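Purine nucleoside phosphorylase (Schistosoma mansoni, PDB 6B4Q) catalyses the reversible phosphorolysis of purine nucleosides such as inosine and guanosine, releasing the free base and ribose 1-phosphate. Local coordinates at residues 114-119 with 275-280; 129-134 with 240-245; 195-200 with 219-224. All coordinates share one frame; numbering follows the deposited sequence.

Contact 1 of 3, residues 114-119 with 275-280. With CQG (pyridin-4-ol), chain H.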
ATOM      1  N   LEU A 114      11.828 -15.658  18.934  1.00 17.88           N
ATOM      2  CA  LEU A 114      12.532 -16.334  17.848  1.00 17.62           C
ATOM      3  C   LEU A 114      11.529 -16.694  16.758  1.00 19.75           C
ATOM      4  O   LEU A 114      10.483 -17.284  17.061  1.00 19.04           O
ATOM      5  CB  LEU A 114      13.215 -17.609  18.355  1.00 21.89           C
ATOM      6  CG  LEU A 114      14.085 -17.514  19.614  1.00 21.08           C
ATOM      7  CD1 LEU A 114      14.639 -18.879  20.028  1.00 24.71           C
ATOM      8  CD2 LEU A 114      15.243 -16.530  19.412  1.00 21.74           C
ATOM      9  N   ILE A 115      11.830 -16.331  15.504  1.00 20.39           N
ATOM     10  CA  ILE A 115      10.894 -16.488  14.385  1.00 18.64           C
ATOM     11  C   ILE A 115      11.560 -17.159  13.189  1.00 21.44           C
ATOM     12  O   ILE A 115      12.686 -16.810  12.819  1.00 23.43           O
ATOM     13  CB  ILE A 115      10.336 -15.122  13.939  1.00 19.92           C
ATOM     14  CG1 ILE A 115       9.741 -14.374  15.083  1.00 22.12           C
ATOM     15  CG2 ILE A 115       9.255 -15.293  12.841  1.00 22.26           C
ATOM     16  CD1 ILE A 115       9.323 -12.945  14.695  1.00 25.32           C
ATOM     17  N   THR A 116      10.861 -18.120  12.565  1.00 20.61           N
ATOM     18  CA  THR A 116      11.287 -18.654  11.265  1.00 21.04           C
ATOM     19  C   THR A 116      10.202 -18.460  10.201  1.00 20.34           C
ATOM     20  O   THR A 116       8.999 -18.351  10.509  1.00 20.06           O
ATOM     21  CB  THR A 116      11.694 -20.157  11.340  1.00 20.52           C
ATOM     22  OG1 THR A 116      10.581 -20.987  11.737  1.00 22.69           O
ATOM     23  CG2 THR A 116      12.828 -20.371  12.313  1.00 21.70           C
ATOM     24  N   ASN A 117      10.642 -18.412   8.933  1.00 19.61           N
ATOM     25  CA  ASN A 117       9.748 -18.270   7.783  1.00 18.55           C
ATOM     26  C   ASN A 117      10.373 -18.911   6.546  1.00 19.87           C
ATOM     27  O   ASN A 117      11.551 -19.277   6.535  1.00 20.52           O
ATOM     28  CB  ASN A 117       9.389 -16.798   7.541  1.00 20.47           C
ATOM     29  CG  ASN A 117      10.581 -15.940   7.118  1.00 23.47           C
ATOM     30  OD1 ASN A 117      11.218 -16.219   6.128  1.00 23.98           O
ATOM     31  ND2 ASN A 117      10.833 -14.855   7.843  1.00 31.26           N
ATOM     32  N   LEU A 118       9.530 -19.101   5.518  1.00 18.75           N
ATOM     33  CA  LEU A 118       9.950 -19.524   4.185  1.00 19.07           C
ATOM     34  C   LEU A 118       9.924 -18.318   3.239  1.00 19.95           C
ATOM     35  O   LEU A 118       9.018 -17.471   3.309  1.00 21.12           O
ATOM     36  CB  LEU A 118       9.064 -20.652   3.667  1.00 22.88           C
ATOM     37  CG  LEU A 118       9.387 -22.034   4.308  1.00 27.68           C
ATOM     38  CD1 LEU A 118       8.118 -22.825   4.561  1.00 39.68           C
ATOM     39  CD2 LEU A 118      10.335 -22.774   3.407  1.00 31.22           C
ATOM     40  N   ALA A 119      10.956 -18.193   2.404  1.00 19.74           N
ATOM     41  CA  ALA A 119      11.134 -16.983   1.604  1.00 17.90           C
ATOM     42  C   ALA A 119      11.751 -17.296   0.242  1.00 21.19           C
ATOM     43  O   ALA A 119      12.338 -18.366   0.032  1.00 20.02           O
ATOM     44  CB  ALA A 119      12.012 -15.972   2.350  1.00 17.92           C
ATOM     45  N   MET A 275      17.130 -28.725  15.405  1.00 27.74           N
ATOM     46  CA  MET A 275      18.297 -28.878  16.271  1.00 31.81           C
ATOM     47  C   MET A 275      18.962 -27.533  16.554  1.00 31.91           C
ATOM     48  O   MET A 275      19.329 -27.235  17.700  1.00 30.21           O
ATOM     49  CB  MET A 275      19.272 -29.838  15.612  1.00 32.33           C
ATOM     50  CG  MET A 275      20.395 -30.213  16.510  1.00 43.17           C
ATOM     51  SD  MET A 275      21.847 -30.472  15.512  1.00 50.87           S
ATOM     52  CE  MET A 275      22.201 -28.750  15.116  1.00 34.89           C
ATOM     53  N   TRP A 276      19.116 -26.705  15.517  1.00 29.46           N
ATOM     54  CA  TRP A 276      19.708 -25.374  15.657  1.00 27.68           C
ATOM     55  C   TRP A 276      18.950 -24.527  16.675  1.00 25.87           C
ATOM     56  O   TRP A 276      19.557 -23.901  17.561  1.00 26.58           O
ATOM     57  CB  TRP A 276      19.683 -24.684  14.292  1.00 27.29           C
ATOM     58  CG  TRP A 276      20.533 -23.420  14.101  1.00 23.47           C
ATOM     59  CD1 TRP A 276      21.518 -22.935  14.909  1.00 24.06           C
ATOM     60  CD2 TRP A 276      20.462 -22.526  12.983  1.00 23.26           C
ATOM     61  NE1 TRP A 276      22.069 -21.796  14.357  1.00 24.66           N
ATOM     62  CE2 TRP A 276      21.420 -21.521  13.181  1.00 23.22           C
ATOM     63  CE3 TRP A 276      19.667 -22.481  11.832  1.00 26.18           C
ATOM     64  CZ2 TRP A 276      21.627 -20.493  12.266  1.00 25.82           C
ATOM     65  CZ3 TRP A 276      19.855 -21.437  10.937  1.00 22.73           C
ATOM     66  CH2 TRP A 276      20.830 -20.460  11.161  1.00 24.37           C
ATOM     67  N   PHE A 277      17.618 -24.479  16.560  1.00 25.17           N
ATOM     68  CA  PHE A 277      16.857 -23.586  17.428  1.00 23.25           C
ATOM     69  C   PHE A 277      16.764 -24.139  18.845  1.00 27.14           C
ATOM     70  O   PHE A 277      16.687 -23.355  19.800  1.00 27.34           O
ATOM     71  CB  PHE A 277      15.460 -23.306  16.854  1.00 24.78           C
ATOM     72  CG  PHE A 277      15.406 -22.054  16.002  1.00 25.18           C
ATOM     73  CD1 PHE A 277      16.248 -21.901  14.925  1.00 27.32           C
ATOM     74  CD2 PHE A 277      14.554 -21.026  16.311  1.00 32.70           C
ATOM     75  CE1 PHE A 277      16.233 -20.736  14.163  1.00 29.62           C
ATOM     76  CE2 PHE A 277      14.532 -19.857  15.534  1.00 31.25           C
ATOM     77  CZ  PHE A 277      15.378 -19.723  14.487  1.00 28.64           C
ATOM     78  N   LYS A 278      16.793 -25.470  19.019  1.00 29.32           N
ATOM     79  CA  LYS A 278      16.861 -26.022  20.373  1.00 25.16           C
ATOM     80  C   LYS A 278      18.122 -25.526  21.082  1.00 28.73           C
ATOM     81  O   LYS A 278      18.077 -25.124  22.256  1.00 30.21           O
ATOM     82  CB  LYS A 278      16.811 -27.558  20.334  1.00 26.47           C
ATOM     83  CG  LYS A 278      16.906 -28.261  21.698  1.00 30.37           C
ATOM     84  CD  LYS A 278      16.830 -29.778  21.558  1.00 33.39           C
ATOM     85  CE  LYS A 278      17.033 -30.500  22.872  1.00 45.06           C
ATOM     86  NZ  LYS A 278      16.983 -31.982  22.680  1.00 52.62           N
ATOM     87  N   GLU A 279      19.246 -25.486  20.360  1.00 29.67           N
ATOM     88  CA  GLU A 279      20.510 -25.063  20.964  1.00 30.71           C
ATOM     89  C   GLU A 279      20.545 -23.555  21.190  1.00 29.05           C
ATOM     90  O   GLU A 279      21.108 -23.094  22.191  1.00 29.33           O
ATOM     91  CB  GLU A 279      21.679 -25.503  20.091  1.00 32.54           C
ATOM     92  CG  GLU A 279      23.078 -25.160  20.639  1.00 37.64           C
ATOM     93  CD  GLU A 279      23.476 -25.959  21.881  1.00 46.18           C
ATOM     94  OE1 GLU A 279      22.701 -26.832  22.317  1.00 48.10           O
ATOM     95  OE2 GLU A 279      24.576 -25.709  22.425  1.00 48.01           O
ATOM     96  N   ILE A 280      19.956 -22.765  20.278  1.00 27.12           N
ATOM     97  CA  ILE A 280      19.854 -21.317  20.496  1.00 25.93           C
ATOM     98  C   ILE A 280      19.083 -21.037  21.788  1.00 26.04           C
ATOM     99  O   ILE A 280      19.515 -20.245  22.630  1.00 26.77           O
ATOM    100  CB  ILE A 280      19.192 -20.622  19.285  1.00 21.72           C
ATOM    101  CG1 ILE A 280      20.132 -20.690  18.066  1.00 23.40           C
ATOM    102  CG2 ILE A 280      18.858 -19.146  19.608  1.00 22.43           C
ATOM    103  CD1 ILE A 280      19.480 -20.281  16.714  1.00 23.70           C
TER
HETATM  104  C4  CQG H 307       8.419 -16.296  -2.275  0.97 24.25           C
HETATM  105  C3  CQG H 307       9.239 -17.186  -2.943  0.97 25.61           C
HETATM  106  C2  CQG H 307       8.953 -18.744  -1.182  0.97 23.38           C
HETATM  107  C1  CQG H 307       8.126 -17.859  -0.521  0.97 26.99           C
HETATM  108  O   CQG H 307       7.040 -15.780  -0.390  0.97 21.96           O
HETATM  109  C   CQG H 307       7.883 -16.647  -1.086  0.97 22.93           C
HETATM  110  N   CQG H 307       9.495 -18.395  -2.391  0.97 22.80           N
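Helix-on-sheet packing in the core of the phosphorylase fold brings the aromatic ring of Phe-277, from the long C-terminal helix 259-283, onto Leu-114 and Thr-116 of strand 112-121. The methyl CG2 of Thr-116 comes from the opposite direction and stops 3.4 Å from Phe-277 CZ, with CE2 and CE1 only slightly farther off. Leu-114 meets the same ring through its CB, 3.8 Å from Phe-277 CE2. Leu-114 CD1 reaches on to Ile-280 CG2 at 4.2 Å, one helical turn beyond the phenylalanine. The Thr-116 torsion (chi1 62°) sets OG1 between the backbone N and the carbonyl carbon and sends CG2 anti to that carbon; the methyl is thereby given to the ring, while OG1 bonds with the backbone N of Gly-34. Between the two segments the side chains meet through carbon atoms. Behind them, Ile-280 also packs on helix 170-182, and Val-240 of the adjacent strand 236-246 touches Phe-277. The segments run nearly antiparallel, at 168°, with their axes 11.0 Å apart. Beyond the residues that meet 275-280, the strand carries on to Ala-119, whose carbonyl carbon lies 3.5 Å from C2 of the bound pyridin-4-ol. Such packing of a helix along a sheet strand is typical of a three-layer alpha/beta/alpha core.

Contact 2 of 3, residues 129-134 with 240-245. With CQG (pyridin-4-ol), chain H.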
ATOM      1  N   GLY A 129      17.487 -24.023   0.025  1.00 25.19           N
ATOM      2  CA  GLY A 129      18.005 -24.664   1.225  1.00 24.34           C
ATOM      3  C   GLY A 129      18.936 -23.822   2.084  1.00 24.64           C
ATOM      4  O   GLY A 129      19.345 -24.285   3.170  1.00 25.33           O
ATOM      5  N   ASP A 130      19.308 -22.629   1.641  1.00 25.12           N
ATOM      6  CA  ASP A 130      20.118 -21.730   2.459  1.00 24.36           C
ATOM      7  C   ASP A 130      19.262 -21.085   3.558  1.00 22.33           C
ATOM      8  O   ASP A 130      18.031 -20.996   3.456  1.00 20.46           O
ATOM      9  CB  ASP A 130      20.748 -20.630   1.586  1.00 23.19           C
ATOM     10  CG  ASP A 130      21.900 -21.120   0.700  1.00 27.72           C
ATOM     11  OD1 ASP A 130      22.361 -22.274   0.830  1.00 26.88           O
ATOM     12  OD2 ASP A 130      22.371 -20.315  -0.139  1.00 32.93           O
ATOM     13  N   PHE A 131      19.934 -20.642   4.628  1.00 22.67           N
ATOM     14  CA  PHE A 131      19.319 -19.875   5.714  1.00 21.23           C
ATOM     15  C   PHE A 131      19.808 -18.424   5.668  1.00 22.65           C
ATOM     16  O   PHE A 131      20.992 -18.175   5.402  1.00 24.57           O
ATOM     17  CB  PHE A 131      19.697 -20.447   7.085  1.00 23.83           C
ATOM     18  CG  PHE A 131      19.351 -21.900   7.280  1.00 26.37           C
ATOM     19  CD1 PHE A 131      18.030 -22.310   7.387  1.00 28.82           C
ATOM     20  CD2 PHE A 131      20.347 -22.827   7.421  1.00 29.55           C
ATOM     21  CE1 PHE A 131      17.728 -23.642   7.582  1.00 29.88           C
ATOM     22  CE2 PHE A 131      20.050 -24.164   7.638  1.00 33.55           C
ATOM     23  CZ  PHE A 131      18.734 -24.563   7.715  1.00 30.67           C
ATOM     24  N   VAL A 132      18.924 -17.468   5.981  1.00 20.45           N
ATOM     25  CA  VAL A 132      19.307 -16.055   6.028  1.00 19.70           C
ATOM     26  C   VAL A 132      18.939 -15.466   7.394  1.00 21.42           C
ATOM     27  O   VAL A 132      17.759 -15.464   7.772  1.00 19.88           O
ATOM     28  CB  VAL A 132      18.644 -15.261   4.888  1.00 20.95           C
ATOM     29  CG1 VAL A 132      18.974 -13.789   4.985  1.00 26.05           C
ATOM     30  CG2 VAL A 132      19.106 -15.805   3.557  1.00 22.31           C
ATOM     31  N   LEU A 133      19.959 -14.996   8.135  1.00 19.74           N
ATOM     32  CA  LEU A 133      19.750 -14.211   9.342  1.00 18.55           C
ATOM     33  C   LEU A 133      19.293 -12.811   8.920  1.00 20.82           C
ATOM     34  O   LEU A 133      20.028 -12.087   8.247  1.00 20.88           O
ATOM     35  CB  LEU A 133      21.034 -14.152  10.180  1.00 20.69           C
ATOM     36  CG  LEU A 133      21.694 -15.490  10.526  1.00 20.57           C
ATOM     37  CD1 LEU A 133      22.993 -15.301  11.303  1.00 26.83           C
ATOM     38  CD2 LEU A 133      20.722 -16.360  11.303  1.00 24.78           C
ATOM     39  N   ILE A 134      18.093 -12.414   9.320  1.00 17.40           N
ATOM     40  CA  ILE A 134      17.541 -11.126   8.867  1.00 17.62           C
ATOM     41  C   ILE A 134      18.144 -10.000   9.703  1.00 19.32           C
ATOM     42  O   ILE A 134      18.090 -10.027  10.942  1.00 19.75           O
ATOM     43  CB  ILE A 134      16.011 -11.128   8.953  1.00 18.17           C
ATOM     44  CG1 ILE A 134      15.440 -12.223   8.041  1.00 19.24           C
ATOM     45  CG2 ILE A 134      15.469  -9.746   8.561  1.00 17.94           C
ATOM     46  CD1 ILE A 134      13.914 -12.361   8.098  1.00 25.83           C
ATOM     47  N   VAL A 240      14.856 -15.795  11.090  1.00 18.87           N
ATOM     48  CA  VAL A 240      15.651 -16.576  10.132  1.00 20.27           C
ATOM     49  C   VAL A 240      14.730 -17.014   8.992  1.00 18.10           C
ATOM     50  O   VAL A 240      13.679 -17.614   9.246  1.00 20.67           O
ATOM     51  CB  VAL A 240      16.300 -17.805  10.797  1.00 21.13           C
ATOM     52  CG1 VAL A 240      17.189 -18.567   9.812  1.00 25.64           C
ATOM     53  CG2 VAL A 240      17.159 -17.398  12.016  1.00 24.77           C
ATOM     54  N   SER A 241      15.135 -16.736   7.748  1.00 17.80           N
ATOM     55  CA  SER A 241      14.420 -17.206   6.557  1.00 16.51           C
ATOM     56  C   SER A 241      15.073 -18.481   6.009  1.00 18.11           C
ATOM     57  O   SER A 241      16.300 -18.567   5.921  1.00 21.70           O
ATOM     58  CB  SER A 241      14.417 -16.149   5.448  1.00 17.11           C
ATOM     59  OG  SER A 241      13.583 -15.019   5.719  1.00 20.43           O
ATOM     60  N   LEU A 242      14.241 -19.462   5.616  1.00 17.55           N
ATOM     61  CA  LEU A 242      14.667 -20.611   4.821  1.00 16.88           C
ATOM     62  C   LEU A 242      14.351 -20.315   3.357  1.00 20.52           C
ATOM     63  O   LEU A 242      13.204 -20.011   3.019  1.00 20.21           O
ATOM     64  CB  LEU A 242      13.956 -21.886   5.276  1.00 21.12           C
ATOM     65  CG  LEU A 242      14.150 -23.118   4.378  1.00 20.72           C
ATOM     66  CD1 LEU A 242      15.619 -23.499   4.195  1.00 22.92           C
ATOM     67  CD2 LEU A 242      13.418 -24.310   5.004  1.00 23.04           C
ATOM     68  N   ILE A 243      15.363 -20.371   2.503  1.00 17.93           N
ATOM     69  CA  ILE A 243      15.211 -20.007   1.095  1.00 19.99           C
ATOM     70  C   ILE A 243      14.666 -21.200   0.318  1.00 20.41           C
ATOM     71  O   ILE A 243      15.279 -22.270   0.278  1.00 21.60           O
ATOM     72  CB  ILE A 243      16.546 -19.537   0.503  1.00 20.39           C
ATOM     73  CG1 ILE A 243      17.113 -18.331   1.272  1.00 21.33           C
ATOM     74  CG2 ILE A 243      16.411 -19.265  -0.997  1.00 20.24           C
ATOM     75  CD1 ILE A 243      16.121 -17.130   1.355  1.00 21.56           C
ATOM     76  N   ALA A 244      13.505 -21.031  -0.302  1.00 21.49           N
ATOM     77  CA  ALA A 244      12.926 -22.120  -1.078  1.00 22.26           C
ATOM     78  C   ALA A 244      13.389 -22.158  -2.535  1.00 20.12           C
ATOM     79  O   ALA A 244      13.327 -23.216  -3.161  1.00 20.80           O
ATOM     80  CB  ALA A 244      11.401 -22.015  -1.031  1.00 23.43           C
ATOM     81  N   ASN A 245      13.876 -21.049  -3.071  1.00 20.83           N
ATOM     82  CA  ASN A 245      14.163 -20.878  -4.485  1.00 22.19           C
ATOM     83  C   ASN A 245      14.798 -19.517  -4.645  1.00 25.13           C
ATOM     84  O   ASN A 245      14.644 -18.662  -3.773  1.00 24.52           O
ATOM     85  CB  ASN A 245      12.900 -20.940  -5.321  1.00 21.50           C
ATOM     86  CG  ASN A 245      11.981 -19.756  -5.051  1.00 27.93           C
ATOM     87  OD1 ASN A 245      11.457 -19.609  -3.936  1.00 28.15           O
ATOM     88  ND2 ASN A 245      11.791 -18.887  -6.062  1.00 26.11           N
TER
HETATM   89  C4  CQG H 307       8.419 -16.296  -2.275  0.97 24.25           C
HETATM   90  C3  CQG H 307       9.239 -17.186  -2.943  0.97 25.61           C
HETATM   91  C2  CQG H 307       8.953 -18.744  -1.182  0.97 23.38           C
HETATM   92  C1  CQG H 307       8.126 -17.859  -0.521  0.97 26.99           C
HETATM   93  O   CQG H 307       7.040 -15.780  -0.390  0.97 21.96           O
HETATM   94  C   CQG H 307       7.883 -16.647  -1.086  0.97 22.93           C
HETATM   95  N   CQG H 307       9.495 -18.395  -2.391  0.97 22.80           N
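On the face that carries Val-132 and Ser-241, the CG2 methyl of Val-132 rests 3.9 Å from both CG1 and CD1 of Ile-243. Farther along this face, the extended end of Ile-134 reaches Ser-241, its CD1 3.6 Å from Ser-241 OG, a hydroxyl already bonded to Asn-117. On the other face the branches of Val-240 are shared out: CG2 lies beside Leu-133 CD2 at 3.8 Å, the two side chains pointing the same way, whereas CG1 fits against Phe-131 CB. Leu-242 CD1 projects into the hollow between the carbonyl oxygens of Gly-129 and Asp-130, 3.6 Å from Asp-130 O. Phe-131 CE1 borders this hollow. Beneath these fits, strands 131-139 and 236-246 pair antiparallel within the mixed central sheet of the phosphorylase fold. Val-132 and Ser-241 form the hydrogen-bonded pair, linked both ways, with Val-132 N 2.8 Å from Ser-241 O. Ile-243 is held twice by the loop, its N bonding Asp-130 O and its O receiving Gly-129 N at 2.8 Å (169°). Beyond the pairing, Asn-245 OD1 stands 2.8 Å from the pyridin-4-ol nitrogen, and Asp-250 bonds the same amide through ND2.

Contact 3 of 3, residues 195-200 with 219-224. With CQG (pyridin-4-ol), chain H; DMS (dimethyl sulfoxide), chain F.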
ATOM      1  N   ALA A 195      12.417  -8.175   2.270  1.00 17.37           N
ATOM      2  CA  ALA A 195      11.296  -7.403   1.714  1.00 17.06           C
ATOM      3  C   ALA A 195       9.985  -8.096   2.058  1.00 19.62           C
ATOM      4  O   ALA A 195       9.803  -9.295   1.778  1.00 16.97           O
ATOM      5  CB  ALA A 195      11.416  -7.254   0.204  1.00 18.88           C
ATOM      6  N   PHE A 196       9.046  -7.325   2.642  1.00 17.07           N
ATOM      7  CA  PHE A 196       7.697  -7.812   2.974  1.00 17.70           C
ATOM      8  C   PHE A 196       6.766  -7.542   1.777  1.00 16.08           C
ATOM      9  O   PHE A 196       6.390  -6.391   1.509  1.00 15.87           O
ATOM     10  CB  PHE A 196       7.218  -7.118   4.258  1.00 17.57           C
ATOM     11  CG  PHE A 196       5.832  -7.534   4.765  1.00 14.41           C
ATOM     12  CD1 PHE A 196       5.236  -8.743   4.418  1.00 17.02           C
ATOM     13  CD2 PHE A 196       5.112  -6.662   5.604  1.00 17.09           C
ATOM     14  CE1 PHE A 196       3.968  -9.092   4.890  1.00 16.57           C
ATOM     15  CE2 PHE A 196       3.838  -6.993   6.058  1.00 17.71           C
ATOM     16  CZ  PHE A 196       3.258  -8.213   5.707  1.00 15.81           C
ATOM     17  N   ASN A 197       6.407  -8.618   1.065  1.00 16.49           N
ATOM     18  CA  ASN A 197       5.335  -8.646   0.062  1.00 17.49           C
ATOM     19  C   ASN A 197       4.036  -9.053   0.746  1.00 16.25           C
ATOM     20  O   ASN A 197       3.932 -10.172   1.252  1.00 15.00           O
ATOM     21  CB  ASN A 197       5.703  -9.673  -1.019  1.00 15.78           C
ATOM     22  CG  ASN A 197       4.523 -10.061  -1.917  1.00 16.27           C
ATOM     23  OD1 ASN A 197       3.630  -9.245  -2.230  1.00 17.58           O
ATOM     24  ND2 ASN A 197       4.526 -11.344  -2.355  1.00 17.80           N
ATOM     25  N   GLY A 198       3.035  -8.164   0.785  1.00 15.34           N
ATOM     26  CA  GLY A 198       1.821  -8.492   1.524  1.00 15.30           C
ATOM     27  C   GLY A 198       1.200  -9.840   1.132  1.00 15.44           C
ATOM     28  O   GLY A 198       0.620 -10.529   1.971  1.00 19.60           O
ATOM     29  N   GLY A 199       1.266 -10.207  -0.145  1.00 14.68           N
ATOM     30  CA  GLY A 199       0.733 -11.490  -0.621  1.00 15.44           C
ATOM     31  C   GLY A 199      -0.762 -11.480  -0.927  1.00 14.80           C
ATOM     32  O   GLY A 199      -1.399 -10.406  -0.876  1.00 17.03           O
ATOM     33  N   PRO A 200      -1.354 -12.648  -1.255  1.00 14.36           N
ATOM     34  CA  PRO A 200      -0.788 -13.994  -1.189  1.00 17.12           C
ATOM     35  C   PRO A 200      -0.180 -14.523  -2.507  1.00 19.13           C
ATOM     36  O   PRO A 200       0.269 -15.681  -2.553  1.00 17.97           O
ATOM     37  CB  PRO A 200      -2.012 -14.831  -0.811  1.00 16.83           C
ATOM     38  CG  PRO A 200      -3.117 -14.163  -1.625  1.00 17.38           C
ATOM     39  CD  PRO A 200      -2.805 -12.684  -1.495  1.00 16.65           C
ATOM     40  N   VAL A 219      12.637 -12.160  -0.048  1.00 18.22           N
ATOM     41  CA  VAL A 219      11.261 -11.647  -0.075  1.00 17.28           C
ATOM     42  C   VAL A 219      10.317 -12.707   0.501  1.00 17.46           C
ATOM     43  O   VAL A 219      10.463 -13.906   0.229  1.00 16.35           O
ATOM     44  CB  VAL A 219      10.846 -11.229  -1.517  1.00 16.01           C
ATOM     45  CG1 VAL A 219      10.996 -12.362  -2.481  1.00 19.50           C
ATOM     46  CG2 VAL A 219       9.417 -10.677  -1.563  1.00 19.24           C
ATOM     47  N   GLY A 220       9.341 -12.261   1.301  1.00 15.89           N
ATOM     48  CA  GLY A 220       8.333 -13.168   1.820  1.00 17.49           C
ATOM     49  C   GLY A 220       7.115 -12.404   2.311  1.00 17.56           C
ATOM     50  O   GLY A 220       7.062 -11.172   2.262  1.00 17.35           O
ATOM     51  N   MET A 221       6.138 -13.175   2.819  1.00 17.23           N
ATOM     52  CA  MET A 221       4.797 -12.670   3.103  1.00 16.86           C
ATOM     53  C   MET A 221       4.452 -12.633   4.597  1.00 17.14           C
ATOM     54  O   MET A 221       3.266 -12.583   4.938  1.00 17.75           O
ATOM     55  CB  MET A 221       3.748 -13.530   2.376  1.00 19.91           C
ATOM     56  CG  MET A 221       3.930 -13.723   0.906  1.00 19.62           C
ATOM     57  SD  MET A 221       2.651 -14.841   0.232  1.00 19.02           S
ATOM     58  CE  MET A 221       3.392 -15.191  -1.365  1.00 19.82           C
ATOM     59  N   SER A 222       5.437 -12.665   5.490  1.00 15.84           N
ATOM     60  CA  SER A 222       5.178 -12.779   6.920  1.00 17.94           C
ATOM     61  C   SER A 222       6.217 -11.975   7.695  1.00 17.74           C
ATOM     62  O   SER A 222       6.970 -11.171   7.125  1.00 17.34           O
ATOM     63  CB  SER A 222       5.194 -14.249   7.361  1.00 21.47           C
ATOM     64  OG  SER A 222       6.516 -14.751   7.281  1.00 23.95           O
ATOM     65  N   THR A 223       6.225 -12.194   9.025  1.00 17.50           N
ATOM     66  CA  THR A 223       7.317 -11.833   9.934  1.00 17.31           C
ATOM     67  C   THR A 223       7.415 -10.348  10.293  1.00 18.57           C
ATOM     68  O   THR A 223       7.491 -10.009  11.482  1.00 18.97           O
ATOM     69  CB  THR A 223       8.632 -12.353   9.351  1.00 19.47           C
ATOM     70  OG1 THR A 223       8.580 -13.793   9.316  1.00 22.66           O
ATOM     71  CG2 THR A 223       9.811 -11.954  10.230  1.00 21.73           C
ATOM     72  N   VAL A 224       7.440  -9.447   9.309  1.00 16.91           N
ATOM     73  CA  VAL A 224       7.606  -8.011   9.620  1.00 17.21           C
ATOM     74  C   VAL A 224       6.516  -7.471  10.543  1.00 16.39           C
ATOM     75  O   VAL A 224       6.843  -6.700  11.466  1.00 15.82           O
ATOM     76  CB  VAL A 224       7.767  -7.212   8.313  1.00 15.75           C
ATOM     77  CG1 VAL A 224       7.600  -5.724   8.529  1.00 16.85           C
ATOM     78  CG2 VAL A 224       9.138  -7.478   7.707  1.00 16.35           C
TER
HETATM   79  C4  CQG H 307       8.419 -16.296  -2.275  0.97 24.25           C
HETATM   80  C3  CQG H 307       9.239 -17.186  -2.943  0.97 25.61           C
HETATM   81  C2  CQG H 307       8.953 -18.744  -1.182  0.97 23.38           C
HETATM   82  C1  CQG H 307       8.126 -17.859  -0.521  0.97 26.99           C
HETATM   83  O   CQG H 307       7.040 -15.780  -0.390  0.97 21.96           O
HETATM   84  C   CQG H 307       7.883 -16.647  -1.086  0.97 22.93           C
HETATM   85  N   CQG H 307       9.495 -18.395  -2.391  0.97 22.80           N
HETATM   86  S   DMS F 305       6.118 -18.963   6.894  1.00 68.47           S
HETATM   87  O   DMS F 305       6.154 -17.570   6.357  1.00 66.88           O
HETATM   88  C1  DMS F 305       4.453 -19.325   7.526  1.00 68.54           C
HETATM   89  C2  DMS F 305       6.078 -20.126   5.530  1.00 72.37           C
HETATM   90  O   HOH W   1       0.770 -11.067   4.688  1.00 21.04           O
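A short parallel strand pairing, which continues into loop-to-loop packing, joins the ends of strands 189-196 and 218-220 in a beta-alpha-beta unit. Gly-220 is gripped by both its polar backbone atoms: its N bonds Ala-195 O at 3.0 Å, and its O accepts Asn-197 N at 2.9 Å. Past the strands, Met-221 lies alongside Asn-197, its chain extended beyond CG (chi2 177°, chi3 -166°), which carries CE to 3.4 Å from Pro-200 O. That oxygen is buried without a polar partner. Met-221 SD passes 4.0 Å from Gly-199 CA, where the backbone has a positive phi of 84°. The Phe-196 ring presents its edge to Met-221 O, 3.6 Å from Phe-196 CE1, while Val-224 CB lies 3.8 Å from Phe-196 CD2. A water donating to both Gly-198 O and Met-221 O bridges the two loops. The bound pyridin-4-ol is close by, its oxygen 3.7 Å from Gly-220 CA; Ser-222 OG donates to a dimethyl sulfoxide, probably from the crystallisation liquor. Phe-161 of the second subunit packs on Met-221, and Leu-145 of that subunit on Phe-196. Strand 131-139 flanks strand 189-196, strand 112-121 borders strand 218-220, and helix 205-213 makes the crossover before helix 224-232 starts at Val-224.

The three contacts are nested along the chain: contact 3 falls inside the loop closed by contact 2, and that inside the loop closed by contact 1. All reach one mixed sheet, where strand 112-121 lies between strands 236-246 and 218-220. The centres of contacts 1 and 2 are about 10 Å apart, those of 2 and 3 about 14 Å, and those of 1 and 3 about 18 Å. Asn-117 of contact 1 reaches both others, with its ND2 probably bonded to Thr-223 of contact 3. Each contact reaches the bound pyridin-4-ol, consistent with a ligand pocket formed where these strands end, while helix 259-283 backs the sheet.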